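Local coordinates for protein tumour necrosis factor receptor (Ectromelia virus, PDB 3ON9) that probably binds host chemokines through this C-terminal SECRET domain and, as part of a viral decoy receptor, probably also captures tumour necrosis factor, at residues Leu98-Thr112 against Tyr136-Tyr148. Sequence-based numbering, arbitrary orientation.
Sequences LTPTTKVYLMPHSET and YSDMDVVAYHTSY
Asp140, at the start of strand 140-145, turns its carboxylate to the backbone of Leu106 and Met107 and to the ring of His109, an example of one buried acid fixing the path of a long loop. Its OD1 receives the backbone N-H of Leu106, somewhat out of the carboxylate plane, in an almost straight bond (175°). OD2 takes two donors: the backbone N of Met107 on its syn lone pair, and, from the anti side but tilted out of the carboxylate plane, NE2 of His109 at 2.7 Å. The imidazole meets OD2 in its own plane, although ring and carboxylate planes are turned 65° apart. Its other nitrogen, ND1, donates to Glu111 OE1, which also bonds Tyr129, and the ring stacks on Tyr129. Both ring nitrogens are thus engaged, which fixes the ring's rotation, and with both donating to carboxylates His109 is probably doubly protonated.

The close packing continues along the strand through Val142 and Tyr144. Val142 CG2 lies 3.6 Å from Tyr105 CZ, and CG1 touches both the Tyr105 hydroxyl and Pro100 CB. With CG set anti to the carbonyl carbon (chi1 -52°), the Tyr144 ring runs alongside Pro100, whose CB lies over one face, 4.1 Å from the centroid, in a CH-pi contact. Leu98 O reaches the edge of the same ring.

The outer margin is looser and wetter. There the backbone N of Thr101 bonds Ala143 O at 2.8 Å, but one water links the hydroxyls of Thr101 and Thr102 to Val141 O and Ala143 N, and another joins Thr99 O to His145 N. Direct and water-mediated bonds together join the loop through residues 99-108 to an edge strand of the five-stranded sheet. Through that loop and strand 110-116, the contact closes one margin of the two-sheet beta-sandwich of the SECRET domain.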
ATOM      1  N   LEU A  98     -12.031   1.141  -5.133  1.00 16.19           N
ATOM      2  CA  LEU A  98     -11.551   2.498  -5.371  1.00 17.73           C
ATOM      3  C   LEU A  98     -11.007   2.598  -6.788  1.00 17.51           C
ATOM      4  O   LEU A  98     -10.456   1.636  -7.331  1.00 20.39           O
ATOM      5  CB  LEU A  98     -10.453   2.878  -4.370  1.00 17.60           C
ATOM      6  CG  LEU A  98     -10.867   2.786  -2.896  1.00 18.84           C
ATOM      7  CD1 LEU A  98      -9.812   3.441  -2.025  1.00 20.26           C
ATOM      8  CD2 LEU A  98     -12.230   3.422  -2.666  1.00 20.08           C
ATOM      9  N   THR A  99     -11.179   3.775  -7.387  1.00 21.50           N
ATOM     10  CA  THR A  99     -10.735   4.018  -8.749  1.00 20.88           C
ATOM     11  C   THR A  99      -9.527   4.928  -8.706  1.00 19.46           C
ATOM     12  O   THR A  99      -9.546   5.945  -8.011  1.00 19.14           O
ATOM     13  CB  THR A  99     -11.859   4.680  -9.562  1.00 24.93           C
ATOM     14  OG1 THR A  99     -12.952   3.764  -9.675  1.00 29.11           O
ATOM     15  CG2 THR A  99     -11.383   5.053 -10.955  1.00 24.16           C
ATOM     16  N   PRO A 100      -8.467   4.569  -9.448  1.00 18.06           N
ATOM     17  CA  PRO A 100      -7.236   5.368  -9.420  1.00 18.11           C
ATOM     18  C   PRO A 100      -7.421   6.687 -10.156  1.00 18.31           C
ATOM     19  O   PRO A 100      -8.353   6.838 -10.948  1.00 20.33           O
ATOM     20  CB  PRO A 100      -6.214   4.504 -10.176  1.00 21.53           C
ATOM     21  CG  PRO A 100      -6.937   3.352 -10.706  1.00 25.14           C
ATOM     22  CD  PRO A 100      -8.395   3.452 -10.400  1.00 19.90           C
ATOM     23  N   THR A 101      -6.531   7.636  -9.906  1.00 15.76           N
ATOM     24  CA  THR A 101      -6.687   8.938 -10.538  1.00 16.05           C
ATOM     25  C   THR A 101      -6.099   9.000 -11.948  1.00 20.62           C
ATOM     26  O   THR A 101      -6.316   9.970 -12.661  1.00 17.70           O
ATOM     27  CB  THR A 101      -6.087  10.055  -9.676  1.00 18.75           C
ATOM     28  OG1 THR A 101      -4.681   9.839  -9.543  1.00 18.85           O
ATOM     29  CG2 THR A 101      -6.753  10.096  -8.303  1.00 19.85           C
ATOM     30  N   THR A 102      -5.343   7.980 -12.347  1.00 18.00           N
ATOM     31  CA  THR A 102      -4.832   7.886 -13.717  1.00 17.17           C
ATOM     32  C   THR A 102      -4.886   6.440 -14.174  1.00 21.13           C
ATOM     33  O   THR A 102      -4.938   5.543 -13.344  1.00 20.72           O
ATOM     34  CB  THR A 102      -3.378   8.361 -13.822  1.00 22.04           C
ATOM     35  OG1 THR A 102      -2.536   7.522 -13.018  1.00 23.43           O
ATOM     36  CG2 THR A 102      -3.248   9.807 -13.342  1.00 20.62           C
ATOM     37  N   LYS A 103      -4.854   6.212 -15.484  1.00 22.24           N
ATOM     38  CA  LYS A 103      -4.813   4.834 -15.983  1.00 24.65           C
ATOM     39  C   LYS A 103      -3.802   4.594 -17.100  1.00 23.28           C
ATOM     40  O   LYS A 103      -3.755   3.506 -17.683  1.00 27.90           O
ATOM     41  CB  LYS A 103      -6.204   4.355 -16.407  1.00 25.55           C
ATOM     42  CG  LYS A 103      -6.885   5.169 -17.496  1.00 24.96           C
ATOM     43  CD  LYS A 103      -8.112   4.396 -17.952  1.00 29.56           C
ATOM     44  CE  LYS A 103      -8.791   5.024 -19.147  1.00 34.06           C
ATOM     45  NZ  LYS A 103      -9.920   4.156 -19.571  1.00 39.07           N
ATOM     46  N   VAL A 104      -2.975   5.597 -17.376  1.00 22.65           N
ATOM     47  CA  VAL A 104      -1.920   5.468 -18.374  1.00 23.20           C
ATOM     48  C   VAL A 104      -0.559   5.309 -17.695  1.00 21.08           C
ATOM     49  O   VAL A 104      -0.100   6.206 -16.981  1.00 20.41           O
ATOM     50  CB  VAL A 104      -1.882   6.687 -19.313  1.00 28.60           C
ATOM     51  CG1 VAL A 104      -0.727   6.559 -20.309  1.00 26.51           C
ATOM     52  CG2 VAL A 104      -3.212   6.835 -20.032  1.00 29.11           C
ATOM     53  N   TYR A 105       0.081   4.162 -17.914  1.00 20.96           N
ATOM     54  CA  TYR A 105       1.323   3.821 -17.212  1.00 20.67           C
ATOM     55  C   TYR A 105       2.422   3.416 -18.184  1.00 21.51           C
ATOM     56  O   TYR A 105       2.152   3.084 -19.342  1.00 21.76           O
ATOM     57  CB  TYR A 105       1.062   2.725 -16.164  1.00 17.78           C
ATOM     58  CG  TYR A 105       0.103   3.226 -15.113  1.00 20.23           C
ATOM     59  CD1 TYR A 105       0.498   4.209 -14.224  1.00 21.25           C
ATOM     60  CD2 TYR A 105      -1.214   2.776 -15.058  1.00 21.22           C
ATOM     61  CE1 TYR A 105      -0.376   4.721 -13.287  1.00 22.93           C
ATOM     62  CE2 TYR A 105      -2.102   3.281 -14.117  1.00 20.61           C
ATOM     63  CZ  TYR A 105      -1.674   4.252 -13.237  1.00 21.16           C
ATOM     64  OH  TYR A 105      -2.527   4.773 -12.285  1.00 23.97           O
ATOM     65  N   LEU A 106       3.662   3.466 -17.716  1.00 18.89           N
ATOM     66  CA  LEU A 106       4.801   3.169 -18.571  1.00 21.60           C
ATOM     67  C   LEU A 106       5.189   1.697 -18.513  1.00 20.05           C
ATOM     68  O   LEU A 106       5.778   1.175 -19.463  1.00 21.97           O
ATOM     69  CB  LEU A 106       6.000   4.031 -18.180  1.00 18.62           C
ATOM     70  CG  LEU A 106       5.760   5.539 -18.297  1.00 25.94           C
ATOM     71  CD1 LEU A 106       6.908   6.328 -17.685  1.00 27.59           C
ATOM     72  CD2 LEU A 106       5.552   5.916 -19.753  1.00 28.22           C
ATOM     73  N   MET A 107       4.852   1.025 -17.410  1.00 17.57           N
ATOM     74  CA  MET A 107       5.279  -0.357 -17.198  1.00 18.10           C
ATOM     75  C   MET A 107       4.066  -1.244 -16.960  1.00 20.12           C
ATOM     76  O   MET A 107       3.031  -0.767 -16.500  1.00 18.06           O
ATOM     77  CB  MET A 107       6.233  -0.438 -16.002  1.00 18.74           C
ATOM     78  CG  MET A 107       7.589   0.182 -16.271  1.00 20.32           C
ATOM     79  SD  MET A 107       8.521   0.530 -14.771  1.00 19.86           S
ATOM     80  CE  MET A 107       7.593   1.888 -14.058  1.00 17.34           C
ATOM     81  N   PRO A 108       4.175  -2.532 -17.307  1.00 19.26           N
ATOM     82  CA  PRO A 108       3.096  -3.509 -17.116  1.00 19.06           C
ATOM     83  C   PRO A 108       2.883  -3.879 -15.651  1.00 19.99           C
ATOM     84  O   PRO A 108       3.827  -4.271 -14.970  1.00 20.54           O
ATOM     85  CB  PRO A 108       3.600  -4.748 -17.878  1.00 23.40           C
ATOM     86  CG  PRO A 108       4.686  -4.254 -18.762  1.00 31.39           C
ATOM     87  CD  PRO A 108       5.314  -3.113 -18.034  1.00 22.54           C
ATOM     88  N   HIS A 109       1.643  -3.745 -15.196  1.00 18.55           N
ATOM     89  CA  HIS A 109       1.217  -4.204 -13.878  1.00 17.42           C
ATOM     90  C   HIS A 109      -0.286  -3.958 -13.777  1.00 18.05           C
ATOM     91  O   HIS A 109      -0.834  -3.143 -14.514  1.00 20.34           O
ATOM     92  CB  HIS A 109       1.969  -3.449 -12.774  1.00 17.82           C
ATOM     93  CG  HIS A 109       2.090  -1.984 -13.036  1.00 15.70           C
ATOM     94  ND1 HIS A 109       1.042  -1.106 -12.841  1.00 17.37           N
ATOM     95  CD2 HIS A 109       3.113  -1.245 -13.524  1.00 18.46           C
ATOM     96  CE1 HIS A 109       1.421   0.111 -13.183  1.00 17.28           C
ATOM     97  NE2 HIS A 109       2.673   0.054 -13.615  1.00 16.83           N
ATOM     98  N   SER A 110      -0.956  -4.679 -12.882  1.00 18.25           N
ATOM     99  CA  SER A 110      -2.388  -4.480 -12.667  1.00 22.30           C
ATOM    100  C   SER A 110      -2.568  -4.314 -11.176  1.00 16.45           C
ATOM    101  O   SER A 110      -1.819  -4.909 -10.398  1.00 16.53           O
ATOM    102  CB  SER A 110      -3.180  -5.705 -13.127  1.00 29.52           C
ATOM    103  OG  SER A 110      -2.821  -6.086 -14.443  1.00 36.90           O
ATOM    104  N   GLU A 111      -3.538  -3.511 -10.771  1.00 16.84           N
ATOM    105  CA  GLU A 111      -3.783  -3.354  -9.345  1.00 19.13           C
ATOM    106  C   GLU A 111      -5.256  -3.106  -9.032  1.00 18.71           C
ATOM    107  O   GLU A 111      -6.003  -2.562  -9.854  1.00 19.28           O
ATOM    108  CB  GLU A 111      -2.861  -2.286  -8.732  1.00 23.46           C
ATOM    109  CG  GLU A 111      -2.778  -0.959  -9.450  1.00 23.33           C
ATOM    110  CD  GLU A 111      -2.034  -1.004 -10.783  1.00 19.71           C
ATOM    111  OE1 GLU A 111      -0.934  -1.602 -10.895  1.00 19.06           O
ATOM    112  OE2 GLU A 111      -2.569  -0.424 -11.734  1.00 18.94           O
ATOM    113  N   THR A 112      -5.674  -3.572  -7.858  1.00 18.01           N
ATOM    114  CA  THR A 112      -7.015  -3.294  -7.349  1.00 18.28           C
ATOM    115  C   THR A 112      -6.910  -2.912  -5.894  1.00 19.09           C
ATOM    116  O   THR A 112      -6.099  -3.473  -5.144  1.00 20.75           O
ATOM    117  CB  THR A 112      -7.980  -4.485  -7.478  1.00 19.28           C
ATOM    118  OG1 THR A 112      -7.693  -5.465  -6.465  1.00 28.52           O
ATOM    119  CG2 THR A 112      -7.889  -5.096  -8.865  1.00 18.12           C
ATOM    120  N   TYR A 136      13.742   9.372 -11.780  1.00 23.32           N
ATOM    121  CA  TYR A 136      12.630   9.433 -10.842  1.00 25.07           C
ATOM    122  C   TYR A 136      11.282   9.692 -11.535  1.00 23.95           C
ATOM    123  O   TYR A 136      10.263   9.103 -11.174  1.00 25.50           O
ATOM    124  CB  TYR A 136      12.917  10.487  -9.772  1.00 24.10           C
ATOM    125  CG  TYR A 136      11.776  10.731  -8.819  1.00 24.75           C
ATOM    126  CD1 TYR A 136      11.669  10.008  -7.643  1.00 22.89           C
ATOM    127  CD2 TYR A 136      10.811  11.694  -9.094  1.00 24.22           C
ATOM    128  CE1 TYR A 136      10.633  10.229  -6.765  1.00 21.43           C
ATOM    129  CE2 TYR A 136       9.762  11.921  -8.227  1.00 22.96           C
ATOM    130  CZ  TYR A 136       9.683  11.190  -7.062  1.00 25.08           C
ATOM    131  OH  TYR A 136       8.653  11.405  -6.188  1.00 23.26           O
ATOM    132  N   SER A 137      11.262  10.545 -12.549  1.00 21.69           N
ATOM    133  CA  SER A 137       9.980  10.881 -13.160  1.00 23.02           C
ATOM    134  C   SER A 137       9.394   9.765 -14.033  1.00 22.16           C
ATOM    135  O   SER A 137       8.270   9.887 -14.522  1.00 23.02           O
ATOM    136  CB  SER A 137      10.056  12.215 -13.916  1.00 26.93           C
ATOM    137  OG  SER A 137      11.269  12.333 -14.622  1.00 27.62           O
ATOM    138  N   ASP A 138      10.139   8.674 -14.208  1.00 21.76           N
ATOM    139  CA  ASP A 138       9.658   7.527 -14.984  1.00 22.40           C
ATOM    140  C   ASP A 138       8.953   6.454 -14.147  1.00 21.77           C
ATOM    141  O   ASP A 138       8.536   5.427 -14.685  1.00 23.59           O
ATOM    142  CB  ASP A 138      10.808   6.885 -15.761  1.00 22.84           C
ATOM    143  CG  ASP A 138      11.163   7.653 -17.018  1.00 30.61           C
ATOM    144  OD1 ASP A 138      10.413   8.584 -17.373  1.00 28.55           O
ATOM    145  OD2 ASP A 138      12.189   7.314 -17.649  1.00 32.73           O
ATOM    146  N   MET A 139       8.829   6.673 -12.842  1.00 19.86           N
ATOM    147  CA  MET A 139       8.083   5.738 -11.995  1.00 17.64           C
ATOM    148  C   MET A 139       6.597   5.751 -12.382  1.00 18.11           C
ATOM    149  O   MET A 139       6.094   6.762 -12.863  1.00 20.67           O
ATOM    150  CB  MET A 139       8.215   6.118 -10.516  1.00 19.24           C
ATOM    151  CG  MET A 139       9.631   6.174  -9.975  1.00 20.56           C
ATOM    152  SD  MET A 139       9.668   6.299  -8.175  1.00 23.66           S
ATOM    153  CE  MET A 139       8.418   7.548  -7.883  1.00 17.61           C
ATOM    154  N   ASP A 140       5.897   4.637 -12.165  1.00 16.26           N
ATOM    155  CA  ASP A 140       4.437   4.609 -12.292  1.00 15.56           C
ATOM    156  C   ASP A 140       3.858   4.797 -10.892  1.00 16.19           C
ATOM    157  O   ASP A 140       4.184   4.042  -9.969  1.00 18.06           O
ATOM    158  CB  ASP A 140       3.948   3.265 -12.849  1.00 16.55           C
ATOM    159  CG  ASP A 140       4.117   3.141 -14.339  1.00 16.15           C
ATOM    160  OD1 ASP A 140       4.248   4.175 -15.033  1.00 18.68           O
ATOM    161  OD2 ASP A 140       4.112   1.990 -14.829  1.00 17.35           O
ATOM    162  N   VAL A 141       3.024   5.817 -10.733  1.00 15.96           N
ATOM    163  CA  VAL A 141       2.375   6.109  -9.466  1.00 15.28           C
ATOM    164  C   VAL A 141       0.877   5.916  -9.616  1.00 17.47           C
ATOM    165  O   VAL A 141       0.209   6.707 -10.298  1.00 19.16           O
ATOM    166  CB  VAL A 141       2.652   7.549  -8.999  1.00 17.23           C
ATOM    167  CG1 VAL A 141       1.881   7.846  -7.713  1.00 19.07           C
ATOM    168  CG2 VAL A 141       4.140   7.766  -8.796  1.00 20.09           C
ATOM    169  N   VAL A 142       0.345   4.866  -8.995  1.00 15.29           N
ATOM    170  CA  VAL A 142      -1.092   4.612  -9.045  1.00 15.11           C
ATOM    171  C   VAL A 142      -1.711   5.159  -7.760  1.00 14.58           C
ATOM    172  O   VAL A 142      -1.437   4.645  -6.668  1.00 16.46           O
ATOM    173  CB  VAL A 142      -1.412   3.111  -9.184  1.00 16.44           C
ATOM    174  CG1 VAL A 142      -2.889   2.923  -9.486  1.00 18.63           C
ATOM    175  CG2 VAL A 142      -0.559   2.468 -10.283  1.00 17.28           C
ATOM    176  N   ALA A 143      -2.513   6.214  -7.876  1.00 14.97           N
ATOM    177  CA  ALA A 143      -3.011   6.926  -6.693  1.00 16.29           C
ATOM    178  C   ALA A 143      -4.518   6.811  -6.517  1.00 15.76           C
ATOM    179  O   ALA A 143      -5.269   6.859  -7.491  1.00 15.36           O
ATOM    180  CB  ALA A 143      -2.583   8.405  -6.725  1.00 17.53           C
ATOM    181  N   TYR A 144      -4.948   6.619  -5.269  1.00 14.96           N
ATOM    182  CA  TYR A 144      -6.365   6.528  -4.937  1.00 17.32           C
ATOM    183  C   TYR A 144      -6.654   7.437  -3.750  1.00 16.92           C
ATOM    184  O   TYR A 144      -5.854   7.515  -2.815  1.00 15.76           O
ATOM    185  CB  TYR A 144      -6.745   5.105  -4.524  1.00 15.43           C
ATOM    186  CG  TYR A 144      -6.352   3.997  -5.481  1.00 15.01           C
ATOM    187  CD1 TYR A 144      -7.307   3.359  -6.249  1.00 15.28           C
ATOM    188  CD2 TYR A 144      -5.032   3.570  -5.579  1.00 14.57           C
ATOM    189  CE1 TYR A 144      -6.960   2.335  -7.118  1.00 17.67           C
ATOM    190  CE2 TYR A 144      -4.674   2.543  -6.438  1.00 16.52           C
ATOM    191  CZ  TYR A 144      -5.649   1.928  -7.200  1.00 17.35           C
ATOM    192  OH  TYR A 144      -5.321   0.908  -8.061  1.00 20.24           O
ATOM    193  N   HIS A 145      -7.802   8.112  -3.778  1.00 16.15           N
ATOM    194  CA  HIS A 145      -8.206   8.974  -2.669  1.00 14.62           C
ATOM    195  C   HIS A 145      -9.717   8.925  -2.462  1.00 17.55           C
ATOM    196  O   HIS A 145     -10.470   9.140  -3.413  1.00 19.30           O
ATOM    197  CB  HIS A 145      -7.817  10.436  -2.958  1.00 14.85           C
ATOM    198  CG  HIS A 145      -6.385  10.619  -3.354  1.00 15.30           C
ATOM    199  ND1 HIS A 145      -5.341  10.447  -2.469  1.00 14.74           N
ATOM    200  CD2 HIS A 145      -5.824  10.967  -4.536  1.00 17.02           C
ATOM    201  CE1 HIS A 145      -4.200  10.670  -3.092  1.00 14.34           C
ATOM    202  NE2 HIS A 145      -4.465  10.993  -4.351  1.00 16.82           N
ATOM    203  N   THR A 146     -10.163   8.659  -1.235  1.00 16.76           N
ATOM    204  CA  THR A 146     -11.603   8.693  -0.945  1.00 16.00           C
ATOM    205  C   THR A 146     -12.124  10.088  -0.634  1.00 18.62           C
ATOM    206  O   THR A 146     -13.322  10.349  -0.765  1.00 18.56           O
ATOM    207  CB  THR A 146     -11.986   7.769   0.223  1.00 15.93           C
ATOM    208  OG1 THR A 146     -11.365   8.225   1.436  1.00 16.26           O
ATOM    209  CG2 THR A 146     -11.546   6.335  -0.068  1.00 18.93           C
ATOM    210  N   SER A 147     -11.229  10.971  -0.211  1.00 16.44           N
ATOM    211  CA  SER A 147     -11.605  12.319   0.184  1.00 16.48           C
ATOM    212  C   SER A 147     -10.405  13.236   0.001  1.00 17.32           C
ATOM    213  O   SER A 147      -9.595  13.024  -0.907  1.00 16.44           O
ATOM    214  CB  SER A 147     -12.087  12.326   1.635  1.00 16.60           C
ATOM    215  OG  SER A 147     -12.663  13.577   1.998  1.00 18.46           O
ATOM    216  N   TYR A 148     -10.298  14.255   0.846  1.00 16.01           N
ATOM    217  CA  TYR A 148      -9.151  15.152   0.793  1.00 16.15           C
ATOM    218  C   TYR A 148      -7.879  14.362   1.018  1.00 17.89           C
ATOM    219  O   TYR A 148      -7.857  13.410   1.816  1.00 18.48           O
ATOM    220  CB  TYR A 148      -9.277  16.280   1.822  1.00 17.44           C
ATOM    221  CG  TYR A 148     -10.494  17.142   1.614  1.00 18.34           C
ATOM    222  CD1 TYR A 148     -10.560  18.025   0.547  1.00 20.80           C
ATOM    223  CD2 TYR A 148     -11.572  17.069   2.482  1.00 20.33           C
ATOM    224  CE1 TYR A 148     -11.676  18.825   0.343  1.00 20.18           C
ATOM    225  CE2 TYR A 148     -12.687  17.864   2.296  1.00 24.48           C
ATOM    226  CZ  TYR A 148     -12.735  18.735   1.225  1.00 22.11           C
ATOM    227  OH  TYR A 148     -13.852  19.526   1.045  1.00 27.10           O
TER
HETATM  228  O   HOH W   1      -9.493   7.660  -6.141  1.00 25.20           O
HETATM  229  O   HOH W   2      -2.846   7.831 -10.295  1.00 21.70           O
HETATM  230  O   HOH W   3      -7.145  -0.104  -9.884  1.00 19.05           O